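Side-chain contacts in putative spindle pole body component alp6 protein (PDB 6L7R), which probably binds gamma-tubulin and microtubule minus ends as a member of the gamma-tubulin complex family, here represented by its helical N-terminal piece: residues A37-D40 with L41-L45; I98-L101 with L102-A106. All blocks are in the same frame, centred on the assembly; numbering follows the deposited sequence.

Contact 1. Residues A37-D40 with L41-L45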
loop_
_atom_site.group_PDB
_atom_site.type_symbol
_atom_site.label_atom_id
_atom_site.label_comp_id
_atom_site.label_asym_id
_atom_site.label_seq_id
_atom_site.Cartn_x
_atom_site.Cartn_y
_atom_site.Cartn_z
ATOM N N ALA A 37 19.632 -3.453 -1.135
ATOM C CA ALA A 37 19.351 -3.100 -2.524
ATOM C C ALA A 37 17.862 -2.843 -2.727
ATOM O O ALA A 37 17.467 -1.926 -3.465
ATOM C CB ALA A 37 19.830 -4.221 -3.453
ATOM N N VAL A 38 17.023 -3.651 -2.089
ATOM C CA VAL A 38 15.585 -3.452 -2.212
ATOM C C VAL A 38 15.181 -2.164 -1.514
ATOM O O VAL A 38 14.381 -1.381 -2.038
ATOM C CB VAL A 38 14.825 -4.667 -1.650
ATOM C CG1 VAL A 38 13.331 -4.421 -1.705
ATOM C CG2 VAL A 38 15.165 -5.911 -2.443
ATOM N N PHE A 39 15.756 -1.913 -0.337
ATOM C CA PHE A 39 15.430 -0.705 0.410
ATOM C C PHE A 39 15.739 0.540 -0.414
ATOM O O PHE A 39 14.945 1.490 -0.450
ATOM C CB PHE A 39 16.205 -0.689 1.728
ATOM C CG PHE A 39 15.836 0.453 2.626
ATOM C CD1 PHE A 39 16.564 1.640 2.603
ATOM C CD2 PHE A 39 14.749 0.348 3.480
ATOM C CE1 PHE A 39 16.219 2.712 3.432
ATOM C CE2 PHE A 39 14.397 1.414 4.318
ATOM C CZ PHE A 39 15.136 2.596 4.287
ATOM N N ASP A 40 16.892 0.541 -1.087
ATOM C CA ASP A 40 17.305 1.685 -1.888
ATOM C C ASP A 40 16.379 1.879 -3.077
ATOM O O ASP A 40 16.060 3.017 -3.447
ATOM C CB ASP A 40 18.751 1.493 -2.358
ATOM C CG ASP A 40 19.760 1.685 -1.236
ATOM O OD1 ASP A 40 19.356 1.668 -0.048
ATOM O OD2 ASP A 40 20.959 1.839 -1.545
ATOM N N LEU A 41 15.937 0.778 -3.689
ATOM C CA LEU A 41 14.954 0.867 -4.762
ATOM C C LEU A 41 13.645 1.462 -4.257
ATOM O O LEU A 41 13.064 2.345 -4.898
ATOM C CB LEU A 41 14.700 -0.507 -5.365
ATOM C CG LEU A 41 13.595 -0.509 -6.420
ATOM C CD1 LEU A 41 14.042 0.255 -7.654
ATOM C CD2 LEU A 41 13.200 -1.932 -6.769
ATOM N N VAL A 42 13.161 0.984 -3.113
ATOM C CA VAL A 42 11.895 1.506 -2.596
ATOM C C VAL A 42 12.014 3.002 -2.353
ATOM O O VAL A 42 11.133 3.783 -2.732
ATOM C CB VAL A 42 11.475 0.759 -1.317
ATOM C CG1 VAL A 42 10.221 1.420 -0.701
ATOM C CG2 VAL A 42 11.207 -0.707 -1.615
ATOM N N ARG A 43 13.123 3.435 -1.745
ATOM C CA ARG A 43 13.285 4.862 -1.493
ATOM C C ARG A 43 13.249 5.651 -2.792
ATOM O O ARG A 43 12.607 6.705 -2.869
ATOM C CB ARG A 43 14.587 5.128 -0.739
ATOM C CG ARG A 43 14.590 4.576 0.674
ATOM C CD ARG A 43 13.459 5.172 1.509
ATOM N NE ARG A 43 13.962 5.512 2.829
ATOM C CZ ARG A 43 14.582 6.654 3.108
ATOM N NH1 ARG A 43 14.758 7.566 2.164
ATOM N NH2 ARG A 43 15.033 6.889 4.326
ATOM N N ALA A 44 13.911 5.144 -3.836
ATOM C CA ALA A 44 13.912 5.848 -5.113
ATOM C C ALA A 44 12.511 5.897 -5.710
ATOM O O ALA A 44 12.083 6.936 -6.228
ATOM C CB ALA A 44 14.891 5.176 -6.079
ATOM N N LEU A 45 11.791 4.774 -5.661
ATOM C CA LEU A 45 10.429 4.743 -6.194
ATOM C C LEU A 45 9.544 5.770 -5.504
ATOM O O LEU A 45 8.767 6.471 -6.159
ATOM C CB LEU A 45 9.834 3.345 -6.036
ATOM C CG LEU A 45 10.475 2.266 -6.919
ATOM C CD1 LEU A 45 9.978 0.882 -6.555
ATOM C CD2 LEU A 45 10.210 2.560 -8.395
#
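The Phe39 ring lies alongside the side chain of Arg43, one helical turn further on, and both point the same way off the helix. The guanidinium plane is turned 60° from the ring, so the two do not stack flat; the approach is oblique, with NE of Arg43 3.5 Å from CZ of Phe39 and CG of Arg43 3.7 Å from CE1 of Phe39. OD1 of Asp40 lies in the ring plane, at the edge. With CG anti to the backbone N (chi1 -174°), the ring of Phe39 is sent on along the helix to meet Arg43, whose bends at chi2 and chi3 bring NE next to CE1 and CZ. Arginine suits this place by offering the ring an aliphatic carbon, while NE also makes a weak hydrogen bond to OD1 of Asn10. In the main chain, Arg43 N donates to Phe39 O at 3.0 Å, one of four i to i+4 bonds that join 37-40 to 41-45. On another side of the helix, Val38 CG1 meets Val42 CG2 at 4.3 Å. NE2 of Gln36 is hydrogen-bonded to OD1 of Asp40. Phe39 packs on Asn10, Ile13 and Asp14 of helix 6-20, and Arg43 on Met6, while Ala37, Val38, Asp40 and Leu45 pack against the partner protein chain.

Contact 2. Residues I98-L101 with L102-A106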
loop_
_atom_site.group_PDB
_atom_site.type_symbol
_atom_site.label_atom_id
_atom_site.label_comp_id
_atom_site.label_asym_id
_atom_site.label_seq_id
_atom_site.Cartn_x
_atom_site.Cartn_y
_atom_site.Cartn_z
ATOM N N ILE A 98 -5.812 6.024 -0.257
ATOM C CA ILE A 98 -5.865 4.584 -0.051
ATOM C C ILE A 98 -6.704 3.930 -1.143
ATOM O O ILE A 98 -6.328 2.889 -1.694
ATOM C CB ILE A 98 -6.378 4.255 1.360
ATOM C CG1 ILE A 98 -5.571 5.057 2.392
ATOM C CG2 ILE A 98 -6.239 2.766 1.603
ATOM C CD1 ILE A 98 -6.184 5.166 3.782
ATOM N N LEU A 99 -7.821 4.554 -1.510
ATOM C CA LEU A 99 -8.633 4.011 -2.593
ATOM C C LEU A 99 -7.896 4.094 -3.923
ATOM O O LEU A 99 -8.028 3.199 -4.770
ATOM C CB LEU A 99 -9.973 4.739 -2.667
ATOM C CG LEU A 99 -10.955 4.378 -1.556
ATOM C CD1 LEU A 99 -12.170 5.246 -1.687
ATOM C CD2 LEU A 99 -11.357 2.908 -1.649
ATOM N N TYR A 100 -7.123 5.161 -4.132
ATOM C CA TYR A 100 -6.298 5.235 -5.332
ATOM C C TYR A 100 -5.316 4.072 -5.384
ATOM O O TYR A 100 -5.139 3.440 -6.434
ATOM C CB TYR A 100 -5.550 6.565 -5.384
ATOM C CG TYR A 100 -4.971 6.847 -6.752
ATOM C CD1 TYR A 100 -5.769 7.357 -7.767
ATOM C CD2 TYR A 100 -3.636 6.589 -7.037
ATOM C CE1 TYR A 100 -5.265 7.607 -9.015
ATOM C CE2 TYR A 100 -3.122 6.839 -8.299
ATOM C CZ TYR A 100 -3.941 7.352 -9.278
ATOM O OH TYR A 100 -3.450 7.612 -10.538
ATOM N N LEU A 101 -4.694 3.756 -4.246
ATOM C CA LEU A 101 -3.777 2.623 -4.184
ATOM C C LEU A 101 -4.478 1.337 -4.598
ATOM O O LEU A 101 -3.970 0.584 -5.435
ATOM C CB LEU A 101 -3.199 2.483 -2.774
ATOM C CG LEU A 101 -2.475 1.153 -2.549
ATOM C CD1 LEU A 101 -1.138 1.162 -3.290
ATOM C CD2 LEU A 101 -2.286 0.848 -1.076
ATOM N N LEU A 102 -5.652 1.066 -4.019
ATOM C CA LEU A 102 -6.379 -0.144 -4.389
ATOM C C LEU A 102 -6.707 -0.170 -5.879
ATOM O O LEU A 102 -6.530 -1.200 -6.542
ATOM C CB LEU A 102 -7.657 -0.273 -3.554
ATOM C CG LEU A 102 -7.437 -0.380 -2.044
ATOM C CD1 LEU A 102 -8.749 -0.686 -1.326
ATOM C CD2 LEU A 102 -6.421 -1.452 -1.716
ATOM N N HIS A 103 -7.172 0.954 -6.432
ATOM C CA HIS A 103 -7.466 0.986 -7.864
ATOM C C HIS A 103 -6.235 0.622 -8.687
ATOM O O HIS A 103 -6.336 -0.107 -9.683
ATOM C CB HIS A 103 -7.980 2.362 -8.272
ATOM C CG HIS A 103 -7.962 2.593 -9.752
ATOM N ND1 HIS A 103 -8.913 2.068 -10.602
ATOM C CD2 HIS A 103 -7.097 3.282 -10.535
ATOM C CE1 HIS A 103 -8.641 2.431 -11.844
ATOM N NE2 HIS A 103 -7.543 3.168 -11.829
ATOM N N GLN A 104 -5.062 1.113 -8.282
ATOM C CA GLN A 104 -3.846 0.820 -9.041
ATOM C C GLN A 104 -3.486 -0.661 -8.983
ATOM O O GLN A 104 -2.968 -1.218 -9.955
ATOM C CB GLN A 104 -2.685 1.666 -8.510
ATOM C CG GLN A 104 -2.865 3.152 -8.725
ATOM C CD GLN A 104 -2.690 3.557 -10.176
ATOM O OE1 GLN A 104 -3.665 3.707 -10.918
ATOM N NE2 GLN A 104 -1.440 3.730 -10.590
ATOM N N LEU A 105 -3.722 -1.308 -7.843
ATOM C CA LEU A 105 -3.439 -2.726 -7.673
ATOM C C LEU A 105 -4.567 -3.625 -8.157
ATOM O O LEU A 105 -4.415 -4.853 -8.118
ATOM C CB LEU A 105 -3.132 -3.026 -6.201
ATOM C CG LEU A 105 -1.907 -2.280 -5.665
ATOM C CD1 LEU A 105 -1.759 -2.459 -4.165
ATOM C CD2 LEU A 105 -0.659 -2.741 -6.399
ATOM N N ALA A 106 -5.678 -3.058 -8.617
ATOM C CA ALA A 106 -6.813 -3.880 -9.028
ATOM C C ALA A 106 -6.431 -4.743 -10.222
ATOM O O ALA A 106 -5.706 -4.301 -11.116
ATOM C CB ALA A 106 -8.015 -3.002 -9.377
#
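Tyr100 and Gln104 meet one turn apart on the final alpha-helix of this all-helical piece. The amide of Gln104 is nearly parallel to the phenol ring, with only 17° between the planes, yet its methylene comes in obliquely: CG lies 3.7 Å from CE2 of Tyr100, and CD lies 3.8 Å from the same atom. Glutamine suits this partly exposed place because a short aliphatic arm meets the ring while its polar head reaches the far end, OE1 lying 3.9 Å from OH of Tyr100. The bend at chi2 (-73°) turns CD and OE1 across toward the CE2 to OH end of Tyr100. A second pair, Leu101 and Leu105, is wholly apolar, their CD1 atoms 3.8 Å apart, as befits buried residues. Leu99 and Leu102 touch more loosely.

In the main chain, regular bonds set this spacing: His103 N to Leu99 O is 2.9 Å, and Gln104 N to Tyr100 O is 3.0 Å. Further out, Leu99 rests on Ala60 and His103 on Leu63 and Ile64, all of helix 59-70, while Tyr100 packs on Ser51 and Ile53 of a loop. Ile98, Leu101, Leu102 and Gln104 meet apolar side chains of the partner protein chain, so leucine and isoleucine serve both the fold and the interface; Gln104 O also makes a weak hydrogen bond to a basic side chain there. Ala106 N makes a weak hydrogen bond to His103 O at 3.2 Å.

Contact 1 lies in the second half of helix 29-47 and contact 2 on the last helix, 95-105, so they follow each other in the sequence with helices 59-70 and 76-88 between them. Their centres are 21 Å apart and their nearest atoms about 11 Å, and they do not touch. Contact 1 is set well out from the middle of the chain, about 15 Å between centres, and is partly buried; contact 2, at about 7 Å, is buried. Both pair an aromatic ring with a long polar side chain four residues later, and both also lie against the other protein chain of the assembly, which thus spans the two separate helices.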